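Local atomic coordinates of mandelate racemase/muconate lactonizing protein (Thermobispora bispora, PDB entry 3VC5), a protein that probably catalyses the magnesium-dependent dehydration of D-glucarate to 5-dehydro-4-deoxy-D-glucarate, as a member of the glucarate dehydratase branch of the enolase superfamily. Residues 88-91 with 97-100; 100-105 with 128-133; 180-185 with 196-201; 203-208 with 367-372; 323-328 with 355-360. All coordinates share one frame; numbering follows the deposited sequence.

Contact 1 (88-91 with 97-100); sequences PGLD and RIYR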
# COMPACT_ATOMS: atom_id res chain seq x y z
N PRO A 88 -10.63 23.37 -7.37
CA PRO A 88 -9.69 24.42 -7.75
C PRO A 88 -8.91 24.96 -6.55
O PRO A 88 -9.48 25.18 -5.46
CB PRO A 88 -10.59 25.48 -8.41
CG PRO A 88 -11.70 24.59 -9.06
CD PRO A 88 -11.97 23.58 -7.97
N GLY A 89 -7.61 25.14 -6.74
CA GLY A 89 -6.75 25.73 -5.70
C GLY A 89 -5.92 24.66 -5.00
O GLY A 89 -4.93 24.96 -4.34
N LEU A 90 -6.35 23.40 -5.14
CA LEU A 90 -5.58 22.28 -4.61
C LEU A 90 -4.53 21.82 -5.62
O LEU A 90 -4.72 21.92 -6.84
CB LEU A 90 -6.48 21.09 -4.20
CG LEU A 90 -7.49 21.32 -3.06
CD1 LEU A 90 -8.32 20.08 -2.76
CD2 LEU A 90 -6.80 21.84 -1.79
N ASP A 91 -3.42 21.34 -5.09
CA ASP A 91 -2.31 20.88 -5.90
C ASP A 91 -2.51 19.42 -6.35
O ASP A 91 -3.02 18.62 -5.59
CB ASP A 91 -1.07 20.99 -5.01
CG ASP A 91 0.17 20.72 -5.75
OD1 ASP A 91 0.84 21.70 -6.13
OD2 ASP A 91 0.48 19.55 -5.95
N ARG A 97 -5.02 15.46 0.54
CA ARG A 97 -5.87 16.62 0.72
C ARG A 97 -7.10 16.58 -0.20
O ARG A 97 -8.21 16.93 0.21
CB ARG A 97 -5.05 17.88 0.46
CG ARG A 97 -5.65 19.13 1.03
CD ARG A 97 -4.62 20.30 1.08
NE ARG A 97 -5.26 21.51 1.58
CZ ARG A 97 -4.79 22.74 1.40
NH1 ARG A 97 -3.67 22.93 0.71
NH2 ARG A 97 -5.44 23.78 1.90
N ILE A 98 -6.90 16.19 -1.45
CA ILE A 98 -8.02 16.04 -2.37
C ILE A 98 -9.01 14.98 -1.86
O ILE A 98 -10.23 15.15 -1.90
CB ILE A 98 -7.51 15.71 -3.81
CG1 ILE A 98 -6.78 16.92 -4.38
CG2 ILE A 98 -8.66 15.24 -4.73
CD1 ILE A 98 -5.95 16.60 -5.63
N TYR A 99 -8.47 13.87 -1.36
CA TYR A 99 -9.33 12.85 -0.74
C TYR A 99 -10.19 13.41 0.41
O TYR A 99 -11.40 13.17 0.47
CB TYR A 99 -8.50 11.66 -0.24
CG TYR A 99 -9.34 10.47 0.13
CD1 TYR A 99 -9.61 9.48 -0.78
CD2 TYR A 99 -9.83 10.32 1.44
CE1 TYR A 99 -10.37 8.38 -0.47
CE2 TYR A 99 -10.60 9.21 1.78
CZ TYR A 99 -10.85 8.24 0.82
OH TYR A 99 -11.62 7.15 1.18
N ARG A 100 -9.57 14.19 1.31
CA ARG A 100 -10.32 14.79 2.44
C ARG A 100 -11.38 15.78 1.93
O ARG A 100 -12.49 15.82 2.46
CB ARG A 100 -9.38 15.49 3.42
CG ARG A 100 -8.52 14.52 4.24
CD ARG A 100 -7.89 15.21 5.46
NE ARG A 100 -7.24 16.46 5.08
CZ ARG A 100 -5.96 16.57 4.73
NH1 ARG A 100 -5.17 15.51 4.70
NH2 ARG A 100 -5.48 17.76 4.39
O HOH W 1 -3.01 21.56 -2.11
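Leu90 lies opposite Ile98, their CA atoms 7.1 Å apart, where the irregular segment 88-91 runs past the helical turn 97-100. The backbones do not bond directly to each other. Instead, a water accepts from Asp91 N at 3.0 Å and also takes a weak bond from Arg97 NH1, linking loop to helix.

Leu90 carries most of the contact, and its two methyls meet different residues of the helix. CD1 comes within 3.9 Å of Ile98 CG1, the two side chains running antiparallel alongside one another. CD2 lies over one face of the Arg97 guanidinium, displaced toward its rim and 3.7 Å from NE. Arg97 leaves the helix with CG anti to its N (chi1 -161°) and runs straight on to NE, so its aliphatic part also passes this methyl. At the other end, Ile98 CD1 touches Asp91 O at 3.6 Å.

An alanine here lacks both methyls, and the loss is likely to open a gap beside Ile98 and uncover that face of the Arg97 guanidinium.

Beyond the contact, backbone bonds tie Gly89 and Leu90 to Ile25, while Asp91 OD2 accepts from Tyr93 N and forms a salt bridge with Arg148 of the second subunit. The chemistry is thus apolar where Leu90 meets Ile98 and hydrated at the margin, where the water joins an amide to a cation without any direct polar bond.

Contact 2 (100-105 with 128-133); sequences RRVADV and DRVFAA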
# COMPACT_ATOMS: atom_id res chain seq x y z
N ARG A 100 -9.57 14.19 1.31
CA ARG A 100 -10.32 14.79 2.44
C ARG A 100 -11.38 15.78 1.93
O ARG A 100 -12.49 15.82 2.46
CB ARG A 100 -9.38 15.49 3.42
CG ARG A 100 -8.52 14.52 4.24
CD ARG A 100 -7.89 15.21 5.46
NE ARG A 100 -7.24 16.46 5.08
CZ ARG A 100 -5.96 16.57 4.73
NH1 ARG A 100 -5.17 15.51 4.70
NH2 ARG A 100 -5.48 17.76 4.39
N ARG A 101 -11.08 16.53 0.86
CA ARG A 101 -12.06 17.46 0.29
C ARG A 101 -13.25 16.69 -0.30
O ARG A 101 -14.42 17.07 -0.10
CB ARG A 101 -11.38 18.33 -0.79
CG ARG A 101 -12.26 19.42 -1.43
CD ARG A 101 -12.64 20.58 -0.48
NE ARG A 101 -11.50 21.22 0.19
CZ ARG A 101 -10.75 22.21 -0.30
NH1 ARG A 101 -10.95 22.70 -1.52
NH2 ARG A 101 -9.76 22.72 0.44
N VAL A 102 -12.98 15.60 -1.00
CA VAL A 102 -14.06 14.77 -1.54
C VAL A 102 -14.91 14.21 -0.38
O VAL A 102 -16.16 14.22 -0.44
CB VAL A 102 -13.51 13.62 -2.39
CG1 VAL A 102 -14.61 12.61 -2.71
CG2 VAL A 102 -12.88 14.15 -3.70
N ALA A 103 -14.24 13.73 0.67
CA ALA A 103 -14.97 13.23 1.85
C ALA A 103 -15.86 14.30 2.48
O ALA A 103 -17.00 14.03 2.86
CB ALA A 103 -14.02 12.66 2.89
N ASP A 104 -15.36 15.53 2.55
CA ASP A 104 -16.17 16.65 3.04
C ASP A 104 -17.41 16.88 2.16
O ASP A 104 -18.51 17.17 2.65
CB ASP A 104 -15.34 17.94 3.10
CG ASP A 104 -14.30 17.93 4.18
OD1 ASP A 104 -14.39 17.13 5.14
OD2 ASP A 104 -13.39 18.80 4.08
N VAL A 105 -17.23 16.81 0.85
CA VAL A 105 -18.34 17.10 -0.04
C VAL A 105 -19.39 16.00 0.04
O VAL A 105 -20.58 16.28 0.11
CB VAL A 105 -17.86 17.29 -1.50
CG1 VAL A 105 -19.06 17.39 -2.45
CG2 VAL A 105 -16.99 18.53 -1.62
N ASP A 128 -14.64 6.77 -2.09
CA ASP A 128 -13.61 6.23 -2.96
C ASP A 128 -14.08 6.30 -4.41
O ASP A 128 -13.28 6.55 -5.32
CB ASP A 128 -13.35 4.76 -2.62
CG ASP A 128 -12.45 4.59 -1.39
OD1 ASP A 128 -11.86 5.61 -0.92
OD2 ASP A 128 -12.24 3.44 -0.94
N ARG A 129 -15.37 6.01 -4.64
CA ARG A 129 -15.93 6.10 -6.00
C ARG A 129 -15.83 7.53 -6.56
O ARG A 129 -15.46 7.75 -7.74
CB ARG A 129 -17.39 5.60 -6.06
CG ARG A 129 -17.52 4.09 -5.92
CD ARG A 129 -18.95 3.67 -5.54
NE ARG A 129 -19.95 4.53 -6.14
CZ ARG A 129 -20.83 4.17 -7.06
NH1 ARG A 129 -21.72 5.06 -7.51
NH2 ARG A 129 -20.85 2.91 -7.52
N VAL A 130 -16.12 8.52 -5.71
CA VAL A 130 -16.07 9.91 -6.17
C VAL A 130 -14.62 10.36 -6.36
O VAL A 130 -14.24 10.95 -7.38
CB VAL A 130 -16.85 10.83 -5.24
CG1 VAL A 130 -16.68 12.30 -5.68
CG2 VAL A 130 -18.34 10.41 -5.25
N PHE A 131 -13.77 9.99 -5.42
CA PHE A 131 -12.37 10.36 -5.48
C PHE A 131 -11.64 9.80 -6.71
O PHE A 131 -10.80 10.46 -7.28
CB PHE A 131 -11.69 9.86 -4.22
CG PHE A 131 -10.19 10.06 -4.19
CD1 PHE A 131 -9.61 11.34 -4.03
CD2 PHE A 131 -9.34 8.95 -4.25
CE1 PHE A 131 -8.24 11.51 -3.96
CE2 PHE A 131 -7.94 9.10 -4.17
CZ PHE A 131 -7.39 10.39 -4.02
N ALA A 132 -11.92 8.54 -7.07
CA ALA A 132 -11.12 7.88 -8.06
C ALA A 132 -11.07 8.63 -9.39
O ALA A 132 -10.03 8.61 -10.03
CB ALA A 132 -11.59 6.45 -8.29
N ALA A 133 -12.18 9.23 -9.83
CA ALA A 133 -12.12 9.97 -11.11
C ALA A 133 -11.06 11.09 -11.07
O ALA A 133 -10.30 11.34 -12.05
CB ALA A 133 -13.49 10.57 -11.46
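Val102 points from its helix straight at the turn that carries Val130 and Phe131, and its two methyls divide the work. CG1, anti to the backbone N (chi1 169°), meets CG1 of Val130 at 3.6 Å and lies 3.8 Å from CB of the same residue. Val130 has nearly the same first torsion, which turns its own CG1 to the meeting point, and the two side chains cross at a slant. The same Val102 methyl also rests against the backbone beside Val130, with CG1 3.9 Å from Phe131 N and 4.3 Å from Phe131 CB.

The other branch, Val102 CG2, lies near the plane of the Phe131 ring, at its edge. The ring therefore borders the valine and does not lie flat upon it. Phe131 also meets the ring of Tyr99, about one turn before Val102, edge-to-face. The CA atoms of Val102 and Phe131 are 6.2 Å apart, a close approach consistent with the short valine at this crossing.

Val127 and Phe134 extend the apolar surface round Val102, and Val130 leans on His76 and Gln79 of helix 74-85. Polar links frame this core: Tyr99 OH bonds to Asp128 OD1, and OD2 of the same carboxylate forms a salt bridge with Arg320 of helix 318-330, outside this bundle.

Such close hydrophobic helix-helix packing belongs to the N-terminal capping domain of the enolase superfamily, in which a helical bundle follows a three-stranded antiparallel sheet.

Contact 3 (180-185 with 196-201); sequences EDRFGP and ARLLIG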
# COMPACT_ATOMS: atom_id res chain seq x y z
N GLU A 180 -30.64 -5.50 -34.57
CA GLU A 180 -29.77 -6.53 -34.04
C GLU A 180 -28.30 -6.15 -34.22
O GLU A 180 -27.93 -5.48 -35.20
CB GLU A 180 -30.07 -7.87 -34.70
CG GLU A 180 -31.51 -8.27 -34.47
CD GLU A 180 -31.87 -9.60 -35.06
OE1 GLU A 180 -31.07 -10.14 -35.85
OE2 GLU A 180 -32.97 -10.10 -34.74
N ASP A 181 -27.46 -6.55 -33.28
CA ASP A 181 -26.07 -6.18 -33.36
C ASP A 181 -25.25 -7.22 -34.10
O ASP A 181 -25.77 -8.28 -34.46
CB ASP A 181 -25.51 -5.92 -31.95
CG ASP A 181 -25.61 -7.14 -31.05
OD1 ASP A 181 -25.04 -8.20 -31.39
OD2 ASP A 181 -26.23 -7.03 -29.97
N ARG A 182 -23.98 -6.91 -34.35
CA ARG A 182 -23.14 -7.81 -35.13
C ARG A 182 -22.66 -9.05 -34.38
O ARG A 182 -22.04 -9.92 -34.99
CB ARG A 182 -21.92 -7.07 -35.71
CG ARG A 182 -20.82 -6.74 -34.68
CD ARG A 182 -19.66 -5.98 -35.32
NE ARG A 182 -18.51 -5.82 -34.42
CZ ARG A 182 -17.58 -6.75 -34.21
NH1 ARG A 182 -17.64 -7.95 -34.80
NH2 ARG A 182 -16.56 -6.49 -33.38
N PHE A 183 -22.93 -9.13 -33.08
CA PHE A 183 -22.37 -10.23 -32.27
C PHE A 183 -23.20 -11.51 -32.35
O PHE A 183 -22.66 -12.62 -32.18
CB PHE A 183 -22.19 -9.79 -30.82
CG PHE A 183 -21.29 -8.58 -30.69
CD1 PHE A 183 -19.92 -8.70 -30.91
CD2 PHE A 183 -21.83 -7.34 -30.42
CE1 PHE A 183 -19.09 -7.58 -30.83
CE2 PHE A 183 -21.01 -6.23 -30.31
CZ PHE A 183 -19.65 -6.34 -30.52
N GLY A 184 -24.50 -11.37 -32.60
CA GLY A 184 -25.42 -12.52 -32.63
C GLY A 184 -25.93 -12.81 -31.23
O GLY A 184 -25.35 -12.34 -30.22
N PRO A 185 -27.01 -13.59 -31.15
CA PRO A 185 -27.50 -14.08 -29.87
C PRO A 185 -26.55 -15.14 -29.32
O PRO A 185 -25.79 -15.75 -30.09
CB PRO A 185 -28.84 -14.73 -30.25
CG PRO A 185 -28.61 -15.22 -31.66
CD PRO A 185 -27.75 -14.16 -32.30
N ALA A 196 -17.25 -16.78 -28.20
CA ALA A 196 -15.84 -16.92 -27.85
C ALA A 196 -14.93 -16.89 -29.10
O ALA A 196 -13.90 -16.21 -29.11
CB ALA A 196 -15.62 -18.21 -27.08
N ARG A 197 -15.29 -17.66 -30.13
CA ARG A 197 -14.49 -17.69 -31.37
C ARG A 197 -14.39 -16.29 -31.96
O ARG A 197 -13.32 -15.88 -32.44
CB ARG A 197 -15.10 -18.64 -32.40
CG ARG A 197 -14.98 -20.11 -32.04
CD ARG A 197 -15.28 -20.98 -33.24
NE ARG A 197 -15.63 -22.33 -32.80
CZ ARG A 197 -14.74 -23.23 -32.38
NH1 ARG A 197 -13.45 -22.91 -32.34
NH2 ARG A 197 -15.14 -24.44 -31.99
N LEU A 198 -15.51 -15.58 -31.94
CA LEU A 198 -15.56 -14.23 -32.48
C LEU A 198 -14.62 -13.29 -31.69
O LEU A 198 -13.74 -12.67 -32.28
CB LEU A 198 -17.01 -13.74 -32.47
CG LEU A 198 -17.41 -12.42 -33.15
CD1 LEU A 198 -18.92 -12.27 -33.21
CD2 LEU A 198 -16.80 -11.25 -32.44
N LEU A 199 -14.79 -13.22 -30.37
CA LEU A 199 -13.97 -12.31 -29.56
C LEU A 199 -12.50 -12.70 -29.57
O LEU A 199 -11.63 -11.83 -29.63
CB LEU A 199 -14.47 -12.26 -28.11
CG LEU A 199 -15.53 -11.20 -27.75
CD1 LEU A 199 -16.68 -11.18 -28.71
CD2 LEU A 199 -16.01 -11.36 -26.29
N ILE A 200 -12.20 -13.99 -29.44
CA ILE A 200 -10.82 -14.44 -29.44
C ILE A 200 -10.17 -14.19 -30.79
O ILE A 200 -9.01 -13.77 -30.86
CB ILE A 200 -10.69 -15.92 -28.98
CG1 ILE A 200 -10.99 -16.01 -27.47
CG2 ILE A 200 -9.29 -16.49 -29.26
CD1 ILE A 200 -11.32 -17.43 -26.99
N GLY A 201 -10.94 -14.36 -31.86
CA GLY A 201 -10.41 -14.11 -33.21
C GLY A 201 -10.00 -12.65 -33.35
O GLY A 201 -8.96 -12.35 -33.93
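Leu198 reaches out from its helix to the loop 180-185 and touches it with both methyls. CD1 sits against the backbone of Phe183, 3.9 Å from its O and 4.1 Å from its CA. CD2 approaches two side chains: it is 4.1 Å from Arg182 NH1, and it meets the Phe183 ring at the edge, near the ring plane, 4.3 Å from CD1 of that phenylalanine. The leucine has CG anti to its backbone N (chi1 -172°), which directs the branch toward the loop.

Arg182 and Phe183 also pack against each other within the loop. The arginine chain is extended from CG to NE and passes over a face of the phenylalanine ring, with CG above the ring centre; farther along, Phe183 CE1 lies 3.7 Å above the centre of the guanidinium plane. The same guanidinium forms salt bridges from NE to Asp372 OD1 and from NH1, the atom nearest Leu198, to Glu202 OE2. The Phe183 ring in turn meets Trp370 edge-to-face.

Within the loop backbone an Asx turn shapes the chain. Asp181 OD1 accepts from Phe183 N at 2.9 Å through its anti lone pair, with an N-H...O angle of 143°, and takes a weak second bond from Gly184 N. The partner oxygen, OD2, forms a salt bridge with Lys171 NZ, which also donates to Gly184 O.

Across the contact the Leu198 side chain makes only van der Waals contacts, whereas the loop groups it touches are positioned by bonds to other residues: the outside carboxylates probably fix the guanidinium, and the Asx turn the backbone of the phenylalanine.

Contact 4 (203-208 with 367-372); sequences YGFRSI and HTPWQD. With PO4 (phosphate ion), chain B.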
# COMPACT_ATOMS: atom_id res chain seq x y z
N TYR A 203 -9.51 -10.21 -30.75
CA TYR A 203 -8.67 -9.59 -29.72
C TYR A 203 -7.49 -10.47 -29.26
O TYR A 203 -6.52 -9.97 -28.69
CB TYR A 203 -9.53 -9.21 -28.49
CG TYR A 203 -10.52 -8.08 -28.77
CD1 TYR A 203 -10.15 -6.74 -28.53
CD2 TYR A 203 -11.78 -8.33 -29.34
CE1 TYR A 203 -11.02 -5.69 -28.81
CE2 TYR A 203 -12.67 -7.26 -29.65
CZ TYR A 203 -12.27 -5.95 -29.38
OH TYR A 203 -13.12 -4.89 -29.66
N GLY A 204 -7.61 -11.79 -29.46
CA GLY A 204 -6.53 -12.72 -29.09
C GLY A 204 -6.52 -13.13 -27.61
O GLY A 204 -5.50 -13.62 -27.10
N PHE A 205 -7.64 -12.93 -26.92
CA PHE A 205 -7.75 -13.26 -25.49
C PHE A 205 -7.27 -14.68 -25.22
O PHE A 205 -7.61 -15.61 -25.96
CB PHE A 205 -9.20 -13.14 -25.02
CG PHE A 205 -9.77 -11.74 -25.14
CD1 PHE A 205 -9.08 -10.65 -24.58
CD2 PHE A 205 -10.95 -11.50 -25.85
CE1 PHE A 205 -9.59 -9.34 -24.69
CE2 PHE A 205 -11.49 -10.19 -25.94
CZ PHE A 205 -10.80 -9.11 -25.36
N ARG A 206 -6.50 -14.85 -24.15
CA ARG A 206 -5.95 -16.15 -23.77
C ARG A 206 -6.56 -16.72 -22.47
O ARG A 206 -6.06 -17.72 -21.93
CB ARG A 206 -4.42 -16.07 -23.68
CG ARG A 206 -3.74 -15.71 -25.03
CD ARG A 206 -2.25 -15.57 -24.87
NE ARG A 206 -1.58 -15.49 -26.16
CZ ARG A 206 -0.25 -15.49 -26.31
NH1 ARG A 206 0.53 -15.56 -25.25
NH2 ARG A 206 0.29 -15.41 -27.52
N SER A 207 -7.61 -16.06 -21.99
CA SER A 207 -8.38 -16.44 -20.80
C SER A 207 -9.83 -16.14 -21.17
O SER A 207 -10.10 -15.22 -21.98
CB SER A 207 -8.01 -15.58 -19.58
OG SER A 207 -6.84 -16.03 -18.94
N ILE A 208 -10.76 -16.89 -20.59
CA ILE A 208 -12.19 -16.76 -20.89
C ILE A 208 -13.01 -16.69 -19.61
O ILE A 208 -12.76 -17.48 -18.70
CB ILE A 208 -12.68 -17.97 -21.72
CG1 ILE A 208 -11.98 -18.00 -23.09
CG2 ILE A 208 -14.18 -17.91 -21.91
CD1 ILE A 208 -12.25 -19.32 -23.84
N HIS A 367 -14.90 -5.01 -20.54
CA HIS A 367 -16.07 -5.03 -21.43
C HIS A 367 -15.73 -4.50 -22.82
O HIS A 367 -16.59 -4.42 -23.68
CB HIS A 367 -17.19 -4.19 -20.85
CG HIS A 367 -17.88 -4.81 -19.66
ND1 HIS A 367 -17.31 -4.87 -18.40
CD2 HIS A 367 -19.09 -5.41 -19.55
CE1 HIS A 367 -18.16 -5.46 -17.56
NE2 HIS A 367 -19.25 -5.78 -18.24
N THR A 368 -14.47 -4.12 -23.03
CA THR A 368 -14.10 -3.41 -24.26
C THR A 368 -14.75 -3.94 -25.56
O THR A 368 -15.32 -3.16 -26.31
CB THR A 368 -12.56 -3.32 -24.42
OG1 THR A 368 -12.02 -2.48 -23.37
CG2 THR A 368 -12.18 -2.76 -25.79
N PRO A 369 -14.72 -5.26 -25.82
CA PRO A 369 -15.25 -5.70 -27.15
C PRO A 369 -16.72 -5.26 -27.36
O PRO A 369 -17.13 -4.97 -28.49
CB PRO A 369 -15.17 -7.22 -27.06
CG PRO A 369 -13.99 -7.46 -26.08
CD PRO A 369 -14.18 -6.40 -25.03
N TRP A 370 -17.50 -5.23 -26.28
CA TRP A 370 -18.94 -4.99 -26.35
C TRP A 370 -19.24 -3.56 -26.75
O TRP A 370 -20.35 -3.26 -27.23
CB TRP A 370 -19.59 -5.31 -24.98
CG TRP A 370 -19.41 -6.80 -24.69
CD1 TRP A 370 -18.70 -7.36 -23.68
CD2 TRP A 370 -19.92 -7.90 -25.48
NE1 TRP A 370 -18.73 -8.74 -23.77
CE2 TRP A 370 -19.46 -9.09 -24.88
CE3 TRP A 370 -20.69 -7.99 -26.65
CZ2 TRP A 370 -19.80 -10.36 -25.38
CZ3 TRP A 370 -21.01 -9.24 -27.15
CH2 TRP A 370 -20.56 -10.41 -26.52
N GLN A 371 -18.27 -2.66 -26.50
CA GLN A 371 -18.47 -1.26 -26.86
C GLN A 371 -18.14 -1.02 -28.34
O GLN A 371 -18.34 0.08 -28.84
CB GLN A 371 -17.67 -0.35 -25.93
CG GLN A 371 -18.56 0.22 -24.80
CD GLN A 371 -19.39 -0.88 -24.13
OE1 GLN A 371 -18.85 -1.66 -23.31
NE2 GLN A 371 -20.68 -0.96 -24.47
N ASP A 372 -17.68 -2.04 -29.01
CA ASP A 372 -17.47 -2.02 -30.46
C ASP A 372 -16.83 -0.76 -31.02
O ASP A 372 -17.27 -0.22 -32.00
CB ASP A 372 -18.77 -2.34 -31.16
CG ASP A 372 -18.57 -3.04 -32.50
OD1 ASP A 372 -17.54 -3.63 -32.76
OD2 ASP A 372 -19.47 -2.93 -33.28
P PO4 B . -21.96 -6.40 -15.43
O1 PO4 B . -23.21 -7.10 -15.81
O2 PO4 B . -21.46 -5.77 -16.71
O3 PO4 B . -22.20 -5.35 -14.43
O4 PO4 B . -21.04 -7.38 -14.92
O HOH W 2 -15.61 -5.06 -30.68
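The (beta/alpha)-barrel domain brings Tyr203 and Pro369 together where the end of helix 189-203 meets the 367-372 loop. Pro369 fits against two aromatic rings. Its CG lies over a face of Tyr203, 4.0 Å from the ring centroid and 18° off the normal, a CH-pi contact displaced toward the rim; its CB approaches Tyr203 CE2 at 3.6 Å. The same CG meets Phe205 quite differently, at the ring edge and near its plane, 3.7 Å from CZ. Tyr203 has CG anti to its carbonyl carbon (chi1 -68°), which sets its ring against the proline, and its CB covers a face of the Phe205 ring.

The phenol ends on a water lying in its ring plane: Tyr203 OH donates to it at 2.7 Å, and the water donates to Pro369 O, also at 2.7 Å, and to Asp372 OD1. Without the phenol ring, as with an alanine here, the Pro369 ring is likely to lose its aromatic cover on one side and the water the hydroxyl that donates to it.

At the far end of the loop, His367 NE2 donates to phosphate O2 at 2.7 Å, with an N-H...O angle of 137°. Lys211, a predicted proton acceptor, binds the same ion, as do Asn42, His47 and Arg421.

The 367-372 loop thus spans from a hydrophobic seat at the end of helix 189-203 to a phosphate, probably from the crystallisation liquor, whose bond to Lys211 is consistent with its lying in the active-site pocket of this enolase-superfamily barrel.

Contact 5 (323-328 with 355-360); sequences HIATLC and AATPAI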
# COMPACT_ATOMS: atom_id res chain seq x y z
N HIS A 323 -2.07 -0.34 -2.95
CA HIS A 323 -1.92 -0.66 -1.50
C HIS A 323 -2.71 -1.91 -1.16
O HIS A 323 -2.23 -2.79 -0.41
CB HIS A 323 -2.38 0.49 -0.63
CG HIS A 323 -1.41 1.63 -0.57
ND1 HIS A 323 -1.11 2.28 0.61
CD2 HIS A 323 -0.68 2.24 -1.54
CE1 HIS A 323 -0.23 3.24 0.37
NE2 HIS A 323 0.05 3.23 -0.93
N ILE A 324 -3.95 -1.98 -1.63
CA ILE A 324 -4.77 -3.19 -1.41
C ILE A 324 -4.16 -4.44 -2.03
O ILE A 324 -4.25 -5.53 -1.45
CB ILE A 324 -6.24 -2.95 -1.80
CG1 ILE A 324 -6.82 -1.80 -0.97
CG2 ILE A 324 -7.07 -4.25 -1.68
CD1 ILE A 324 -6.81 -2.01 0.54
N ALA A 325 -3.55 -4.31 -3.21
CA ALA A 325 -2.89 -5.45 -3.81
C ALA A 325 -1.79 -5.97 -2.86
O ALA A 325 -1.64 -7.19 -2.68
CB ALA A 325 -2.28 -5.09 -5.20
N THR A 326 -1.01 -5.08 -2.27
CA THR A 326 0.05 -5.51 -1.33
C THR A 326 -0.58 -6.24 -0.14
O THR A 326 -0.06 -7.29 0.33
CB THR A 326 0.85 -4.26 -0.80
OG1 THR A 326 1.58 -3.72 -1.89
CG2 THR A 326 1.82 -4.64 0.36
N LEU A 327 -1.72 -5.72 0.32
CA LEU A 327 -2.38 -6.29 1.50
C LEU A 327 -2.82 -7.71 1.14
O LEU A 327 -2.52 -8.67 1.85
CB LEU A 327 -3.57 -5.43 1.91
CG LEU A 327 -4.40 -5.86 3.11
CD1 LEU A 327 -5.17 -4.64 3.61
CD2 LEU A 327 -5.35 -7.04 2.75
N CYS A 328 -3.47 -7.85 -0.01
CA CYS A 328 -3.94 -9.17 -0.43
C CYS A 328 -2.80 -10.17 -0.56
O CYS A 328 -2.87 -11.28 -0.03
CB CYS A 328 -4.75 -9.09 -1.73
SG CYS A 328 -6.39 -8.35 -1.47
N ALA A 355 -0.10 -3.17 -15.01
CA ALA A 355 1.28 -3.33 -15.47
C ALA A 355 2.30 -3.10 -14.36
O ALA A 355 3.39 -3.70 -14.37
CB ALA A 355 1.58 -2.37 -16.67
N ALA A 356 1.97 -2.21 -13.43
CA ALA A 356 2.93 -1.74 -12.42
C ALA A 356 2.67 -2.37 -11.06
O ALA A 356 3.28 -1.94 -10.08
CB ALA A 356 2.87 -0.18 -12.28
N THR A 357 1.81 -3.39 -10.99
CA THR A 357 1.47 -3.96 -9.69
C THR A 357 1.85 -5.43 -9.74
O THR A 357 1.18 -6.24 -10.39
CB THR A 357 -0.04 -3.75 -9.32
OG1 THR A 357 -0.33 -2.34 -9.35
CG2 THR A 357 -0.38 -4.35 -7.92
N PRO A 358 2.95 -5.79 -9.05
CA PRO A 358 3.41 -7.17 -9.17
C PRO A 358 2.32 -8.22 -8.89
O PRO A 358 2.28 -9.24 -9.56
CB PRO A 358 4.54 -7.26 -8.13
CG PRO A 358 5.07 -5.84 -8.04
CD PRO A 358 3.90 -4.92 -8.33
N ALA A 359 1.44 -7.99 -7.91
CA ALA A 359 0.47 -9.02 -7.52
C ALA A 359 -0.74 -9.20 -8.45
O ALA A 359 -1.49 -10.16 -8.30
CB ALA A 359 0.01 -8.81 -6.07
N ILE A 360 -0.94 -8.29 -9.41
CA ILE A 360 -2.06 -8.47 -10.32
C ILE A 360 -1.53 -9.41 -11.39
O ILE A 360 -0.92 -8.98 -12.38
CB ILE A 360 -2.63 -7.16 -10.89
CG1 ILE A 360 -3.16 -6.27 -9.74
CG2 ILE A 360 -3.73 -7.50 -11.93
CD1 ILE A 360 -3.63 -4.87 -10.17
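Thr357 O accepts two bonds, one from Ile360 N at 3.1 Å that closes a type I beta turn from Thr357 to Ile360, and one from Arg159 NH1. The other end of that guanidinium, NH2, bonds to Pro358 O, so that a single arginine grips two successive carbonyls of the turn that faces Ala325.

Across the contact the meeting is of methyl groups. Ala325 CB points from its helix at Thr357 CG2 and comes to 3.4 Å, tighter than ordinary carbon-carbon contact. The threonine is set for this by its first torsion (chi1 -58°), which places OG1 beside the backbone N and CG2 anti to it; OG1 bonds to Leu353 O in the preceding helix, and that probably fixes the rotation of the whole side chain. Ala359 supplies the second touch, its CB lying 4.1 Å from Ala325 O and 4.5 Å from Ala325 CB. The backbones approach closely here, with 6.1 Å between the CA atoms of Ala325 and Ala359.

Leu335 of strand 334-337 packs against both Ala325 and Ile360, joining helix and turn to the barrel wall. The helix also faces the second subunit, where Thr326 OG1 bonds to ND1 of His323 of that chain.

No polar bond crosses between the segments: the turn is held by its own hydrogen bonds and by Arg159, and the helix meets it through methyl groups and one carbonyl, consistent with the close approach of the backbones.

In the fold
From the N terminus, contact 1 closes the short connection into helix 95-106, and contact 2 begins on that same helix, sharing Arg100, before joining it to helix 123-146; the two touch, with centres about 10 Å apart, and lie in the helical part of the N-terminal domain. Contact 3 folds the end of the loop after strand 161-169 onto helix 189-203. Contact 4 starts at the end of that helix and bridges to the 367-372 loop late in the barrel, enclosing contact 5, which is nested between helix 318-330 and the residues after helix 344-355. Contacts 3 and 4 touch, on the opposite side of the chain's centre from contacts 1 and 2. Contacts 1 and 5 both reach the second subunit.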